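PDB 3FCG: F1 capsule-anchoring protein from Yersinia pestis, which is the outer-membrane usher for the F1 capsule, probably assembling and secreting Caf1 fibres, with its middle domain, the part crystallised here, crucial for that secretion. Local coordinates for residues A[27-32]-A[64-69]. Residues are numbered along the deposited sequence; the frame is centred on the assembly and turned at random.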
ATOM      1  N   ALA A  27      -0.418  -9.822  19.141  1.00 51.82           N
ATOM      2  CA  ALA A  27      -0.986  -8.653  19.803  1.00 51.60           C
ATOM      3  C   ALA A  27      -1.955  -7.831  18.953  1.00 51.47           C
ATOM      4  O   ALA A  27      -2.159  -8.107  17.768  1.00 51.47           O
ATOM      5  CB  ALA A  27       0.143  -7.768  20.324  1.00 51.62           C
ATOM      6  N   ARG A  28      -2.556  -6.829  19.593  1.00 51.28           N
ATOM      7  CA  ARG A  28      -3.386  -5.833  18.930  1.00 51.07           C
ATOM      8  C   ARG A  28      -2.647  -4.503  18.927  1.00 51.04           C
ATOM      9  O   ARG A  28      -2.348  -3.953  19.991  1.00 51.12           O
ATOM     10  CB  ARG A  28      -4.726  -5.686  19.655  1.00 51.00           C
ATOM     11  CG  ARG A  28      -5.572  -4.510  19.183  1.00 50.75           C
ATOM     12  CD  ARG A  28      -6.947  -4.525  19.819  1.00 50.30           C
ATOM     13  NE  ARG A  28      -6.954  -4.039  21.197  1.00 49.91           N
ATOM     14  CZ  ARG A  28      -7.284  -2.802  21.561  1.00 49.67           C
ATOM     15  NH1 ARG A  28      -7.637  -1.899  20.654  1.00 49.66           N
ATOM     16  NH2 ARG A  28      -7.263  -2.464  22.842  1.00 49.64           N
ATOM     17  N   VAL A  29      -2.354  -3.989  17.736  1.00 50.91           N
ATOM     18  CA  VAL A  29      -1.661  -2.708  17.612  1.00 50.78           C
ATOM     19  C   VAL A  29      -2.646  -1.583  17.307  1.00 50.67           C
ATOM     20  O   VAL A  29      -3.276  -1.557  16.248  1.00 50.61           O
ATOM     21  CB  VAL A  29      -0.536  -2.744  16.550  1.00 50.79           C
ATOM     22  CG1 VAL A  29       0.306  -1.481  16.636  1.00 50.76           C
ATOM     23  CG2 VAL A  29       0.348  -3.965  16.744  1.00 50.88           C
ATOM     24  N   GLU A  30      -2.766  -0.660  18.255  1.00 50.66           N
ATOM     25  CA  GLU A  30      -3.668   0.478  18.137  1.00 50.69           C
ATOM     26  C   GLU A  30      -2.879   1.748  17.827  1.00 50.78           C
ATOM     27  O   GLU A  30      -1.823   1.990  18.419  1.00 50.77           O
ATOM     28  CB  GLU A  30      -4.461   0.647  19.434  1.00 50.63           C
ATOM     29  CG  GLU A  30      -5.548   1.713  19.387  1.00 50.68           C
ATOM     30  CD  GLU A  30      -6.274   1.869  20.710  1.00 50.80           C
ATOM     31  OE1 GLU A  30      -5.780   1.352  21.735  1.00 50.95           O
ATOM     32  OE2 GLU A  30      -7.344   2.513  20.729  1.00 51.15           O
ATOM     33  N   VAL A  31      -3.394   2.549  16.897  1.00 50.91           N
ATOM     34  CA  VAL A  31      -2.776   3.824  16.542  1.00 51.10           C
ATOM     35  C   VAL A  31      -3.723   4.976  16.872  1.00 51.34           C
ATOM     36  O   VAL A  31      -4.828   5.062  16.334  1.00 51.38           O
ATOM     37  CB  VAL A  31      -2.336   3.869  15.052  1.00 51.06           C
ATOM     38  CG1 VAL A  31      -1.784   5.237  14.686  1.00 50.92           C
ATOM     39  CG2 VAL A  31      -1.294   2.794  14.762  1.00 50.94           C
ATOM     40  N   LEU A  32      -3.280   5.845  17.776  1.00 51.69           N
ATOM     41  CA  LEU A  32      -4.051   7.009  18.201  1.00 52.08           C
ATOM     42  C   LEU A  32      -3.459   8.285  17.619  1.00 52.45           C
ATOM     43  O   LEU A  32      -2.246   8.382  17.428  1.00 52.45           O
ATOM     44  CB  LEU A  32      -4.061   7.117  19.726  1.00 52.03           C
ATOM     45  CG  LEU A  32      -4.724   6.029  20.568  1.00 51.84           C
ATOM     46  CD1 LEU A  32      -4.136   6.056  21.958  1.00 51.91           C
ATOM     47  CD2 LEU A  32      -6.227   6.218  20.627  1.00 51.92           C
ATOM     48  N   VAL A  64       1.157   4.897  19.682  1.00 47.87           N
ATOM     49  CA  VAL A  64       1.056   3.486  19.317  1.00 47.73           C
ATOM     50  C   VAL A  64       1.092   2.601  20.561  1.00 47.71           C
ATOM     51  O   VAL A  64       2.096   2.558  21.276  1.00 47.68           O
ATOM     52  CB  VAL A  64       2.168   3.069  18.314  1.00 47.67           C
ATOM     53  CG1 VAL A  64       2.079   1.585  17.994  1.00 47.58           C
ATOM     54  CG2 VAL A  64       2.067   3.882  17.032  1.00 47.59           C
ATOM     55  N   ILE A  65      -0.017   1.912  20.816  1.00 47.71           N
ATOM     56  CA  ILE A  65      -0.106   0.969  21.929  1.00 47.69           C
ATOM     57  C   ILE A  65      -0.098  -0.450  21.388  1.00 47.79           C
ATOM     58  O   ILE A  65      -0.910  -0.799  20.529  1.00 47.81           O
ATOM     59  CB  ILE A  65      -1.390   1.162  22.776  1.00 47.61           C
ATOM     60  CG1 ILE A  65      -1.663   2.646  23.037  1.00 47.41           C
ATOM     61  CG2 ILE A  65      -1.286   0.379  24.089  1.00 47.43           C
ATOM     62  CD1 ILE A  65      -3.090   2.938  23.450  1.00 47.27           C
ATOM     63  N   ILE A  66       0.828  -1.262  21.889  1.00 47.95           N
ATOM     64  CA  ILE A  66       0.862  -2.678  21.548  1.00 48.14           C
ATOM     65  C   ILE A  66       0.272  -3.488  22.703  1.00 48.31           C
ATOM     66  O   ILE A  66       0.955  -3.772  23.687  1.00 48.28           O
ATOM     67  CB  ILE A  66       2.289  -3.159  21.180  1.00 48.10           C
ATOM     68  CG1 ILE A  66       2.896  -2.257  20.098  1.00 48.12           C
ATOM     69  CG2 ILE A  66       2.253  -4.611  20.702  1.00 48.14           C
ATOM     70  CD1 ILE A  66       4.384  -2.466  19.856  1.00 48.19           C
ATOM     71  N   HIS A  67      -1.011  -3.829  22.576  1.00 48.66           N
ATOM     72  CA  HIS A  67      -1.715  -4.650  23.564  1.00 48.95           C
ATOM     73  C   HIS A  67      -1.312  -6.110  23.399  1.00 49.36           C
ATOM     74  O   HIS A  67      -1.782  -6.785  22.480  1.00 49.49           O
ATOM     75  CB  HIS A  67      -3.234  -4.531  23.398  1.00 48.77           C
ATOM     76  CG  HIS A  67      -3.736  -3.122  23.354  1.00 48.33           C
ATOM     77  ND1 HIS A  67      -4.191  -2.461  24.474  1.00 47.98           N
ATOM     78  CD2 HIS A  67      -3.867  -2.255  22.323  1.00 47.95           C
ATOM     79  CE1 HIS A  67      -4.575  -1.243  24.135  1.00 47.85           C
ATOM     80  NE2 HIS A  67      -4.391  -1.093  22.836  1.00 47.91           N
ATOM     81  N   GLU A  68      -0.445  -6.591  24.286  1.00 49.77           N
ATOM     82  CA  GLU A  68       0.048  -7.966  24.215  1.00 50.18           C
ATOM     83  C   GLU A  68      -0.943  -8.949  24.853  1.00 50.47           C
ATOM     84  O   GLU A  68      -1.863  -8.538  25.569  1.00 50.46           O
ATOM     85  CB  GLU A  68       1.432  -8.079  24.868  1.00 50.25           C
ATOM     86  CG  GLU A  68       2.497  -7.128  24.302  1.00 50.40           C
ATOM     87  CD  GLU A  68       3.097  -7.587  22.974  1.00 50.71           C
ATOM     88  OE1 GLU A  68       4.001  -6.890  22.464  1.00 50.75           O
ATOM     89  OE2 GLU A  68       2.683  -8.637  22.438  1.00 51.00           O
ATOM     90  N   SER A  69      -0.738 -10.241  24.588  1.00 50.81           N
ATOM     91  CA  SER A  69      -1.644 -11.313  25.026  1.00 51.10           C
ATOM     92  C   SER A  69      -1.828 -11.405  26.541  1.00 51.33           C
ATOM     93  O   SER A  69      -2.907 -11.759  27.019  1.00 51.35           O
ATOM     94  CB  SER A  69      -1.164 -12.665  24.494  1.00 51.06           C
ATOM     95  OG  SER A  69      -1.107 -12.671  23.080  1.00 51.25           O
TER
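Two central, antiparallel strands of the usher middle domain's four-stranded sheet meet where Arg28, Val29, Glu30 and Val31 pair with His67, Ile66, Ile65 and Val64. The segment axes run at 165° and approach to 4.7 Å. Arg28–His67 and Glu30–Ile65 are the hydrogen-bonded pairs, each closed by two backbone bonds, such as Glu30 N to Ile65 O at 2.9 Å. Val29–Ile66 and Val31–Val64 are non-hydrogen-bonded pairs; Val29, Val31 and Ile66 pack against Phe48 and Leu50 of strand 46-50 in the second sheet, while Val64 lies on Val78, and Val29 CG1 meets Val64 CG1 at 3.8 Å. Strands 37-43 and 73-80 flank the pair.

On the Arg28 and Glu30 face a polar cluster is built around the His67 imidazole. The Arg28 guanidinium lies flat on it, planes 16° apart, with NH2 over the ring centre. The arginine chain runs out with CG anti to the backbone N and turns at chi3 (78°), which places NE on the His67 side. Arg28 NH1 also bonds to Asn40 OD1 on strand 37-43. Ile65 CG2 sits over the opposite ring face, toward the rim. His67 NE2 donates to Glu30 OE1 at 3.0 Å, the carboxylate oxygen lying near the ring plane and accepting on its anti side, with the donor somewhat out of the carboxylate plane. On the same face, Ile65 CD1 reaches across to Leu32 CD1 at 3.6 Å.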